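Local coordinates for proteasome assembly chaperone family protein (Thermoplasma acidophilum, PDB 3GAA) that is of unknown function but belongs to the PAC2 family and may therefore act as a chaperone in proteasome assembly, at the interface of chains A and B and the interface of chains A and C. Numbering follows the deposited sequence. Chains: chain A/B/C, uncharacterized protein Ta1441.

Contacts 1, 2 and 3 are neighbouring parts of one A–B interface, with C-alpha centres about 10 Å apart between contacts 1 and 2, 8 Å between 2 and 3, and 13 Å between 1 and 3. B:Phe70 joins contact 1 to contact 2, A:Leu176 joins 1 to 3, and A:Gly169, A:Asn173 and B:Val67 join 2 to 3, so helix 166-178 of chain A runs through all three. Contact 4 faces chain C, its C-alpha centre about 23 Å from that of contact 3 and 29 Å from those of contacts 1 and 2. Separate surfaces could let copies link into the deposited ten-chain assembly.

Contact 1: the interface of chains A and B. Residues chain A 141-145, 148, 158-159, 176, 182; chain B 70, 73, 75.
Two apolar side chains of chain B, B:Leu75 and B:Phe70, are pressed against the end of strand 140-142 and the start of helix 145-153 in chain A, forming a hydrophobic patch of an interface that may or may not exist outside the crystal. The benzyl group of B:Phe70 has CG anti to the backbone N (chi1 -165°), which carries the ring towards chain A. A:Val142 lies over the middle of one face, its CB 4.0 Å from the ring centroid in a CH-pi contact, while B:Gly73 CA of the same chain backs the opposite face nearer the rim. The ring tip meets a leucine end on, with B:Phe70 CZ 3.6 Å from A:Leu148 CD1. A flat aromatic suits this slot because it can be sandwiched on both faces and still reach forward with its tip. An alanine here removes the ring that A:Val142 and A:Leu148 touch, and would probably loosen the patch. B:Gly73, without a side chain, lets its chain come close: its carbonyl O is 3.4 Å from A:Leu148 CD1. B:Leu75 also keeps CG anti to the backbone N (chi1 -180°), and its branched end spreads over several neighbours. B:Leu75 CG meets A:Leu176 CD2 at 4.0 Å, the two side chains crossing obliquely. A:Val142 crosses B:Leu75 at about a right angle, with A:Val142 CG2 3.9 Å from B:Leu75 CD1.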
# COMPACT_ATOMS: atom_id res chain seq x y z
N ALA A 141 15.81 -17.80 39.35
CA ALA A 141 15.86 -17.78 37.91
C ALA A 141 14.56 -18.31 37.29
O ALA A 141 14.01 -19.35 37.72
CB ALA A 141 16.99 -18.62 37.44
N VAL A 142 14.10 -17.64 36.24
CA VAL A 142 13.26 -18.33 35.28
C VAL A 142 14.09 -18.52 34.02
O VAL A 142 14.58 -17.57 33.47
CB VAL A 142 11.90 -17.67 35.07
CG1 VAL A 142 11.68 -16.47 36.02
CG2 VAL A 142 11.70 -17.37 33.61
N ALA A 143 14.32 -19.79 33.65
CA ALA A 143 15.01 -20.17 32.42
C ALA A 143 14.46 -21.52 31.96
O ALA A 143 13.60 -22.08 32.59
CB ALA A 143 16.51 -20.26 32.64
N GLU A 144 14.94 -22.03 30.83
CA GLU A 144 14.60 -23.37 30.39
C GLU A 144 15.40 -24.43 31.10
O GLU A 144 16.49 -24.16 31.60
CB GLU A 144 14.83 -23.49 28.91
CG GLU A 144 13.89 -22.59 28.12
CD GLU A 144 14.16 -22.60 26.63
OE1 GLU A 144 15.16 -21.93 26.18
OE2 GLU A 144 13.39 -23.28 25.90
N LYS A 145 14.85 -25.65 31.14
CA LYS A 145 15.36 -26.74 31.97
C LYS A 145 16.86 -26.89 31.87
O LYS A 145 17.57 -26.89 32.86
CB LYS A 145 14.68 -28.07 31.63
CG LYS A 145 13.51 -28.45 32.55
CD LYS A 145 13.30 -30.01 32.64
CE LYS A 145 12.26 -30.45 33.76
NZ LYS A 145 10.81 -30.60 33.30
N LEU A 148 18.26 -23.96 33.70
CA LEU A 148 17.91 -24.10 35.13
C LEU A 148 18.77 -25.11 35.86
O LEU A 148 19.10 -24.91 37.02
CB LEU A 148 16.46 -24.54 35.28
CG LEU A 148 15.40 -23.48 35.30
CD1 LEU A 148 14.07 -24.14 35.50
CD2 LEU A 148 15.70 -22.55 36.42
N PRO A 158 14.98 -22.00 41.20
CA PRO A 158 13.92 -21.67 40.24
C PRO A 158 12.93 -20.77 40.85
O PRO A 158 12.48 -21.06 41.94
CB PRO A 158 13.27 -23.01 39.98
CG PRO A 158 14.34 -23.97 40.17
CD PRO A 158 15.10 -23.47 41.34
N ALA A 159 12.57 -19.68 40.20
CA ALA A 159 11.59 -18.75 40.80
C ALA A 159 10.34 -19.50 41.12
O ALA A 159 10.03 -20.48 40.47
CB ALA A 159 11.29 -17.64 39.87
N LEU A 176 11.09 -17.18 23.37
CA LEU A 176 10.71 -18.57 23.16
C LEU A 176 10.28 -18.76 21.72
O LEU A 176 10.63 -19.72 21.10
CB LEU A 176 9.60 -19.01 24.09
CG LEU A 176 9.82 -19.58 25.52
CD1 LEU A 176 11.23 -20.00 25.78
CD2 LEU A 176 9.25 -18.65 26.65
N GLY A 182 16.43 -16.87 26.51
CA GLY A 182 15.99 -15.79 27.39
C GLY A 182 15.88 -16.32 28.82
O GLY A 182 15.29 -17.38 29.00
N PHE B 70 5.53 -20.71 33.82
CA PHE B 70 6.65 -21.31 34.49
C PHE B 70 6.26 -22.29 35.59
O PHE B 70 7.03 -22.64 36.47
CB PHE B 70 7.58 -20.21 35.06
CG PHE B 70 8.97 -20.72 35.46
CD1 PHE B 70 9.74 -21.47 34.58
CD2 PHE B 70 9.48 -20.47 36.70
CE1 PHE B 70 11.00 -21.93 34.94
CE2 PHE B 70 10.73 -20.93 37.05
CZ PHE B 70 11.49 -21.67 36.17
N GLY B 73 8.51 -25.57 36.95
CA GLY B 73 9.82 -25.15 36.44
C GLY B 73 10.11 -25.57 35.02
O GLY B 73 11.25 -25.88 34.68
N LEU B 75 9.53 -23.63 31.54
CA LEU B 75 9.18 -22.35 30.92
C LEU B 75 8.59 -22.55 29.55
O LEU B 75 9.22 -23.15 28.74
CB LEU B 75 10.44 -21.49 30.76
CG LEU B 75 10.38 -20.09 30.15
CD1 LEU B 75 9.45 -19.14 30.92
CD2 LEU B 75 11.79 -19.49 30.03

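Contact 2: the interface of chains A and B. Residues chain A 161-165, 169, 173; chain B 67-71, 233, 236, 240.
A short antiparallel beta pairing joins strand 163-164 of chain A to strand 68-69 of chain B, flanked by B helix 219-244, a predicted coiled-coil segment of this PAC2-family protein. A:Ile164 and B:Ala68 exchange backbone bonds: A:Ile164 N donates to B:Ala68 O over 2.9 Å, and B:Ala68 N returns a bond to A:Ile164 O along a lone pair. Small A:Ala162 fits between strand and helix, and both its backbone polar groups are used. A:Ala162 O accepts B:Phe70 N at 2.7 Å, with the donor above the carbonyl plane, whereas A:Ala162 N gives a nearly straight bond (167° at H) to the amide oxygen OE1 of B:Gln236, 2.6 Å away. An extended glutamine suits this helix position because its chain spans the gap to deliver a neutral acceptor. A:Ile163 sets its CG1 in the crowded position between backbone N and carbonyl carbon (chi1 61°), so its two branches part along the helix: A:Ile163 CD1 crosses B:Leu240 obliquely, 3.7 Å from B:Leu240 CD2, and CG2 crosses B:Ile233. A:Ala165 CB, 3.5 Å from B:Leu240 CD2, extends this greasy strip. At the opposite end, A:Asn173 ND2 binds B:Val67 O at 2.9 Å; the acceptor lies near the asparagine amide plane, but the nitrogen stands well above the carbonyl plane. A leucine here has no N-H to offer, and would probably leave the B:Val67 carbonyl against an apolar group and weaken this end of the pairing.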
# COMPACT_ATOMS: atom_id res chain seq x y z
N SER A 161 6.81 -19.07 40.54
CA SER A 161 5.59 -18.49 40.07
C SER A 161 5.14 -19.22 38.87
O SER A 161 5.94 -19.65 38.05
CB SER A 161 5.74 -17.01 39.77
OG SER A 161 7.02 -16.76 39.26
N ALA A 162 3.83 -19.39 38.79
CA ALA A 162 3.28 -20.21 37.76
C ALA A 162 3.35 -19.39 36.49
O ALA A 162 3.57 -19.94 35.45
CB ALA A 162 1.84 -20.62 38.11
N ILE A 163 3.21 -18.07 36.59
CA ILE A 163 3.27 -17.22 35.43
C ILE A 163 4.22 -16.04 35.66
O ILE A 163 4.50 -15.68 36.78
CB ILE A 163 1.85 -16.77 35.00
CG1 ILE A 163 1.17 -15.97 36.08
CG2 ILE A 163 0.92 -18.00 34.65
CD1 ILE A 163 0.53 -14.80 35.50
N ILE A 164 4.75 -15.48 34.57
CA ILE A 164 5.70 -14.40 34.59
C ILE A 164 5.15 -13.22 33.80
O ILE A 164 4.95 -13.28 32.58
CB ILE A 164 6.99 -14.84 33.94
CG1 ILE A 164 7.46 -16.18 34.53
CG2 ILE A 164 8.07 -13.79 34.09
CD1 ILE A 164 7.67 -16.14 36.03
N ALA A 165 4.87 -12.13 34.50
CA ALA A 165 4.18 -11.00 33.91
C ALA A 165 5.13 -9.82 33.67
O ALA A 165 6.34 -9.97 33.56
CB ALA A 165 3.08 -10.60 34.77
N GLY A 169 7.73 -11.20 31.11
CA GLY A 169 6.93 -12.20 30.39
C GLY A 169 6.82 -11.91 28.89
O GLY A 169 6.89 -12.81 28.05
N ASN A 173 8.39 -14.42 26.08
CA ASN A 173 7.56 -15.07 25.06
C ASN A 173 8.19 -14.83 23.71
O ASN A 173 8.39 -15.75 22.93
CB ASN A 173 6.12 -14.59 25.09
CG ASN A 173 5.29 -15.36 26.11
OD1 ASN A 173 5.70 -16.41 26.61
ND2 ASN A 173 4.14 -14.84 26.42
N VAL B 67 2.27 -13.25 28.68
CA VAL B 67 2.67 -13.75 29.93
C VAL B 67 3.33 -15.08 29.65
O VAL B 67 2.88 -15.81 28.80
CB VAL B 67 1.38 -13.87 30.75
CG1 VAL B 67 1.14 -15.27 31.21
CG2 VAL B 67 1.39 -12.85 31.89
N ALA B 68 4.43 -15.40 30.32
CA ALA B 68 5.11 -16.69 30.09
C ALA B 68 4.71 -17.65 31.20
O ALA B 68 4.45 -17.22 32.31
CB ALA B 68 6.58 -16.50 30.08
N VAL B 69 4.62 -18.95 30.91
CA VAL B 69 4.23 -19.87 31.95
C VAL B 69 5.42 -20.67 32.50
O VAL B 69 6.19 -21.23 31.75
CB VAL B 69 2.99 -20.75 31.60
CG1 VAL B 69 2.32 -20.31 30.30
CG2 VAL B 69 3.30 -22.21 31.65
N PHE B 70 5.53 -20.71 33.82
CA PHE B 70 6.65 -21.31 34.49
C PHE B 70 6.26 -22.29 35.59
O PHE B 70 7.03 -22.64 36.47
CB PHE B 70 7.58 -20.21 35.06
CG PHE B 70 8.97 -20.72 35.46
CD1 PHE B 70 9.74 -21.47 34.58
CD2 PHE B 70 9.48 -20.47 36.70
CE1 PHE B 70 11.00 -21.93 34.94
CE2 PHE B 70 10.73 -20.93 37.05
CZ PHE B 70 11.49 -21.67 36.17
N VAL B 71 5.08 -22.83 35.50
CA VAL B 71 4.71 -23.91 36.42
C VAL B 71 5.54 -25.24 36.24
O VAL B 71 5.86 -25.70 35.15
CB VAL B 71 3.23 -24.17 36.32
CG1 VAL B 71 2.99 -25.40 35.50
CG2 VAL B 71 2.67 -24.26 37.68
N ILE B 233 -1.69 -21.67 38.30
CA ILE B 233 -1.62 -20.67 37.28
C ILE B 233 -2.86 -19.85 37.07
O ILE B 233 -2.75 -18.65 36.97
CB ILE B 233 -1.26 -21.35 35.94
CG1 ILE B 233 0.14 -21.97 36.03
CG2 ILE B 233 -1.33 -20.35 34.80
CD1 ILE B 233 0.48 -22.87 34.86
N GLN B 236 -2.98 -17.54 39.92
CA GLN B 236 -1.99 -16.48 39.85
C GLN B 236 -2.35 -15.53 38.76
O GLN B 236 -2.04 -14.36 38.87
CB GLN B 236 -0.61 -17.09 39.67
CG GLN B 236 -0.15 -17.76 40.98
CD GLN B 236 1.20 -18.49 40.93
OE1 GLN B 236 2.16 -18.02 40.28
NE2 GLN B 236 1.28 -19.63 41.64
N LEU B 240 -3.16 -11.42 39.04
CA LEU B 240 -2.45 -10.47 38.21
C LEU B 240 -3.46 -9.46 37.62
O LEU B 240 -3.27 -8.26 37.69
CB LEU B 240 -1.67 -11.21 37.13
CG LEU B 240 -1.02 -10.38 36.04
CD1 LEU B 240 -0.04 -9.47 36.65
CD2 LEU B 240 -0.37 -11.26 35.06

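Contact 3: the interface of chains A and B. Residues chain A 104, 166, 169-170, 173, 176; chain B 65-67, 76-78.
The glycine-rich start of helix 166-178 in chain A brings its bare backbone up to the carbonyl of B:Pro66, with B:Pro66 O 3.2 Å from A:Gly170 N and 3.4 Å from A:Gly169 C. Glycines suit this turn: A:Gly166 has a positive phi (50°), and a side chain nearby would probably crowd the B segment, while the proline ring stiffens the loop that presents the oxygen. A bridging water extends the link: it sits 2.8 Å from A:Gly166 O and 2.6 Å from B:Pro66 O. The aromatic ring of A:Tyr104, from helix 103-117, borders the B:Pro66 pyrrolidine more loosely. Besides bonding B:Val67, A:Asn173 supports a second loop of chain B. Its CG is anti to the carbonyl carbon (chi1 -85°), and the amide crosses the side chain of B:His77 at about a right angle, the two planes 43° apart, so this is a tilted contact and not a stack. B:His77 holds its own CG anti to the backbone N, with B:Pro78 CD lying over the rim of one imidazole face. The proline may help to brace the ring, and B:Pro78 CD also reaches A:Asn173 OD1 at 3.8 Å. Between the two side chains, the imidazole carbon CD2 of B:His77 rests 3.7 Å from A:Asn173 CG.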
# COMPACT_ATOMS: atom_id res chain seq x y z
N TYR A 104 3.08 -6.17 25.28
CA TYR A 104 3.25 -6.80 23.96
C TYR A 104 3.88 -5.94 22.84
O TYR A 104 4.84 -6.35 22.20
CB TYR A 104 1.95 -7.34 23.42
CG TYR A 104 2.18 -8.22 22.24
CD1 TYR A 104 2.20 -7.74 20.93
CD2 TYR A 104 2.45 -9.56 22.45
CE1 TYR A 104 2.49 -8.61 19.88
CE2 TYR A 104 2.73 -10.41 21.42
CZ TYR A 104 2.74 -9.96 20.15
OH TYR A 104 3.04 -10.93 19.22
N GLY A 166 4.53 -8.64 33.56
CA GLY A 166 5.19 -7.45 33.15
C GLY A 166 5.97 -7.66 31.90
O GLY A 166 5.64 -8.54 31.09
N GLY A 169 7.73 -11.20 31.11
CA GLY A 169 6.93 -12.20 30.39
C GLY A 169 6.82 -11.91 28.89
O GLY A 169 6.89 -12.81 28.05
N GLY A 170 6.66 -10.65 28.55
CA GLY A 170 6.56 -10.31 27.17
C GLY A 170 7.83 -10.65 26.45
O GLY A 170 7.79 -11.30 25.42
N ASN A 173 8.39 -14.42 26.08
CA ASN A 173 7.56 -15.07 25.06
C ASN A 173 8.19 -14.83 23.71
O ASN A 173 8.39 -15.75 22.93
CB ASN A 173 6.12 -14.59 25.09
CG ASN A 173 5.29 -15.36 26.11
OD1 ASN A 173 5.70 -16.41 26.61
ND2 ASN A 173 4.14 -14.84 26.42
N LEU A 176 11.09 -17.18 23.37
CA LEU A 176 10.71 -18.57 23.16
C LEU A 176 10.28 -18.76 21.72
O LEU A 176 10.63 -19.72 21.10
CB LEU A 176 9.60 -19.01 24.09
CG LEU A 176 9.82 -19.58 25.52
CD1 LEU A 176 11.23 -20.00 25.78
CD2 LEU A 176 9.25 -18.65 26.65
N PRO B 65 -2.54 -13.09 26.32
CA PRO B 65 -1.88 -12.51 27.47
C PRO B 65 -0.38 -12.69 27.38
O PRO B 65 0.10 -13.79 27.32
CB PRO B 65 -2.42 -13.34 28.63
CG PRO B 65 -3.77 -13.76 28.18
CD PRO B 65 -3.68 -13.93 26.69
N PRO B 66 0.37 -11.60 27.37
CA PRO B 66 1.76 -11.62 27.03
C PRO B 66 2.59 -12.05 28.24
O PRO B 66 3.52 -11.38 28.70
CB PRO B 66 1.99 -10.18 26.62
CG PRO B 66 1.12 -9.44 27.54
CD PRO B 66 -0.10 -10.23 27.63
N VAL B 67 2.27 -13.25 28.68
CA VAL B 67 2.67 -13.75 29.93
C VAL B 67 3.33 -15.08 29.65
O VAL B 67 2.88 -15.81 28.80
CB VAL B 67 1.38 -13.87 30.75
CG1 VAL B 67 1.14 -15.27 31.21
CG2 VAL B 67 1.39 -12.85 31.89
N ARG B 76 7.38 -22.05 29.28
CA ARG B 76 6.89 -22.00 27.90
C ARG B 76 5.98 -20.86 27.60
O ARG B 76 5.40 -20.24 28.48
CB ARG B 76 6.07 -23.22 27.49
CG ARG B 76 6.08 -24.39 28.41
CD ARG B 76 4.78 -24.52 29.20
NE ARG B 76 5.06 -24.56 30.63
CZ ARG B 76 4.33 -25.17 31.56
NH1 ARG B 76 4.71 -25.09 32.83
NH2 ARG B 76 3.23 -25.81 31.24
N HIS B 77 5.82 -20.67 26.30
CA HIS B 77 4.80 -19.84 25.74
C HIS B 77 3.45 -20.48 26.11
O HIS B 77 3.36 -21.69 26.27
CB HIS B 77 5.03 -19.78 24.22
CG HIS B 77 4.30 -18.69 23.53
ND1 HIS B 77 2.98 -18.80 23.15
CD2 HIS B 77 4.71 -17.46 23.13
CE1 HIS B 77 2.60 -17.68 22.57
NE2 HIS B 77 3.63 -16.85 22.54
N PRO B 78 2.40 -19.67 26.29
CA PRO B 78 1.12 -20.24 26.69
C PRO B 78 0.33 -20.93 25.54
O PRO B 78 -0.49 -21.83 25.82
CB PRO B 78 0.38 -19.04 27.21
CG PRO B 78 0.98 -17.88 26.49
CD PRO B 78 2.40 -18.20 26.42
O HOH W 1 3.37 -10.19 30.97

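Contact 4: the interface of chains A and C. Residues chain A 55-60, 81, 113; chain C 6-10, 13.
Strand 6-9 near the N terminus of chain C adds itself, antiparallel, to the edge of strand 54-60 in chain A; the interface is two-fold symmetric, so the N-terminal strand of chain A pairs in the same way with strand 54-60 of chain C. The pairing looks like an exchange of arms that could support a dimer, which the structure alone does not prove. A:His58 and C:Asn8 form a double backbone bridge, with A:His58 N to C:Asn8 O and C:Asn8 N to A:His58 O both at 2.8 Å. Farther along, A:Ile60 N donates to C:Met6 O at 2.9 Å, nearly along the C=O axis. C:Val7 turns inward: with CG1 anti to the backbone N (chi1 176°), that methyl lies over the five-membered ring of A:Trp113, though modelled too close for the tightness to carry meaning, while CG2 packs against A:Trp113 CB and, more loosely, A:Leu59. A compact branched residue suits this place between indole and strand. C:Lys9 instead meets the indole edge with CD in its plane, using its aliphatic part. C:Lys10 buries much surface by bending across A:Val56 and A:Gln55, with C:Lys10 CE 3.9 Å from A:Gln55 CD. On the strand face opposite C:Val7, A:Ile60 CD1 reaches 3.4 Å from the amide C:Asn8 ND2.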
# COMPACT_ATOMS: atom_id res chain seq x y z
N GLN A 55 26.02 5.07 24.62
CA GLN A 55 24.66 5.01 24.09
C GLN A 55 24.63 4.59 22.61
O GLN A 55 25.46 4.99 21.86
CB GLN A 55 23.93 6.32 24.32
CG GLN A 55 22.46 6.04 24.57
CD GLN A 55 21.57 7.25 24.51
OE1 GLN A 55 21.91 8.33 24.99
NE2 GLN A 55 20.38 7.04 23.97
N VAL A 56 23.66 3.81 22.21
CA VAL A 56 23.65 3.20 20.93
C VAL A 56 22.28 3.29 20.23
O VAL A 56 22.18 3.20 19.03
CB VAL A 56 24.03 1.75 21.17
CG1 VAL A 56 22.99 0.77 20.65
CG2 VAL A 56 25.39 1.48 20.66
N ALA A 57 21.21 3.44 20.98
CA ALA A 57 19.86 3.40 20.42
C ALA A 57 18.85 3.96 21.42
O ALA A 57 19.09 3.97 22.63
CB ALA A 57 19.50 1.98 20.03
N HIS A 58 17.74 4.48 20.92
CA HIS A 58 16.58 4.79 21.77
C HIS A 58 15.45 3.95 21.24
O HIS A 58 15.45 3.65 20.06
CB HIS A 58 16.13 6.24 21.64
CG HIS A 58 17.10 7.24 22.16
ND1 HIS A 58 17.02 7.75 23.44
CD2 HIS A 58 18.13 7.88 21.56
CE1 HIS A 58 17.99 8.63 23.62
NE2 HIS A 58 18.67 8.73 22.49
N LEU A 59 14.50 3.59 22.11
CA LEU A 59 13.26 2.94 21.71
C LEU A 59 12.17 4.01 21.79
O LEU A 59 11.81 4.52 22.85
CB LEU A 59 12.97 1.73 22.58
CG LEU A 59 11.89 0.75 22.10
CD1 LEU A 59 12.12 -0.64 22.67
CD2 LEU A 59 10.50 1.19 22.51
N ILE A 60 11.69 4.36 20.61
CA ILE A 60 10.68 5.40 20.35
C ILE A 60 9.33 4.71 20.29
O ILE A 60 9.21 3.64 19.65
CB ILE A 60 10.90 5.96 18.91
CG1 ILE A 60 11.91 7.05 18.88
CG2 ILE A 60 9.65 6.50 18.21
CD1 ILE A 60 11.97 7.51 17.40
N ILE A 81 19.34 2.25 25.05
CA ILE A 81 20.04 1.01 24.86
C ILE A 81 21.51 1.31 24.71
O ILE A 81 21.87 2.16 23.94
CB ILE A 81 19.52 0.25 23.64
CG1 ILE A 81 17.99 0.09 23.78
CG2 ILE A 81 20.28 -1.07 23.48
CD1 ILE A 81 17.39 -0.66 22.68
N TRP A 113 14.57 -5.45 17.30
CA TRP A 113 15.88 -4.84 17.15
C TRP A 113 16.95 -5.78 17.67
O TRP A 113 17.99 -5.89 17.09
CB TRP A 113 15.89 -3.55 17.93
CG TRP A 113 17.10 -2.76 17.82
CD1 TRP A 113 17.30 -1.76 16.99
CD2 TRP A 113 18.28 -2.85 18.65
NE1 TRP A 113 18.54 -1.20 17.20
CE2 TRP A 113 19.18 -1.88 18.20
CE3 TRP A 113 18.66 -3.68 19.71
CZ2 TRP A 113 20.44 -1.68 18.76
CZ3 TRP A 113 19.94 -3.48 20.28
CH2 TRP A 113 20.80 -2.49 19.78
N MET C 6 9.44 2.27 16.99
CA MET C 6 10.69 1.73 16.40
C MET C 6 11.85 1.84 17.36
O MET C 6 11.88 2.69 18.23
CB MET C 6 11.07 2.49 15.09
CG MET C 6 10.37 3.93 14.90
SD MET C 6 11.00 5.36 13.86
CE MET C 6 9.54 6.44 14.02
N VAL C 7 12.83 0.99 17.20
CA VAL C 7 14.14 1.23 17.80
C VAL C 7 15.00 2.10 16.86
O VAL C 7 14.79 2.14 15.67
CB VAL C 7 14.88 -0.07 18.11
CG1 VAL C 7 16.31 0.20 18.65
CG2 VAL C 7 14.06 -0.92 19.08
N ASN C 8 15.97 2.79 17.40
CA ASN C 8 16.46 3.94 16.71
C ASN C 8 17.87 4.36 17.08
O ASN C 8 18.13 4.78 18.19
CB ASN C 8 15.48 5.02 17.04
CG ASN C 8 15.60 6.13 16.16
OD1 ASN C 8 16.66 6.73 16.11
ND2 ASN C 8 14.54 6.42 15.41
N LYS C 9 18.78 4.21 16.15
CA LYS C 9 20.19 4.25 16.43
C LYS C 9 20.84 5.57 16.23
O LYS C 9 20.55 6.27 15.31
CB LYS C 9 20.85 3.28 15.51
CG LYS C 9 19.88 2.31 14.97
CD LYS C 9 20.18 1.03 15.60
CE LYS C 9 21.38 1.25 16.46
NZ LYS C 9 22.56 0.47 16.01
N LYS C 10 21.77 5.90 17.11
CA LYS C 10 22.56 7.08 16.95
C LYS C 10 23.47 6.91 15.79
O LYS C 10 24.10 5.88 15.65
CB LYS C 10 23.37 7.26 18.20
CG LYS C 10 22.88 6.35 19.25
CD LYS C 10 21.96 7.05 20.17
CE LYS C 10 22.75 8.03 20.92
NZ LYS C 10 23.68 8.67 19.98
N GLU C 13 20.22 8.85 13.16
CA GLU C 13 19.31 9.92 13.60
C GLU C 13 18.88 10.77 12.36
O GLU C 13 17.71 11.09 12.21
CB GLU C 13 19.92 10.80 14.77
CG GLU C 13 20.72 10.09 15.99
CD GLU C 13 19.96 9.90 17.44
OE1 GLU C 13 20.12 10.71 18.38
OE2 GLU C 13 19.24 8.89 17.69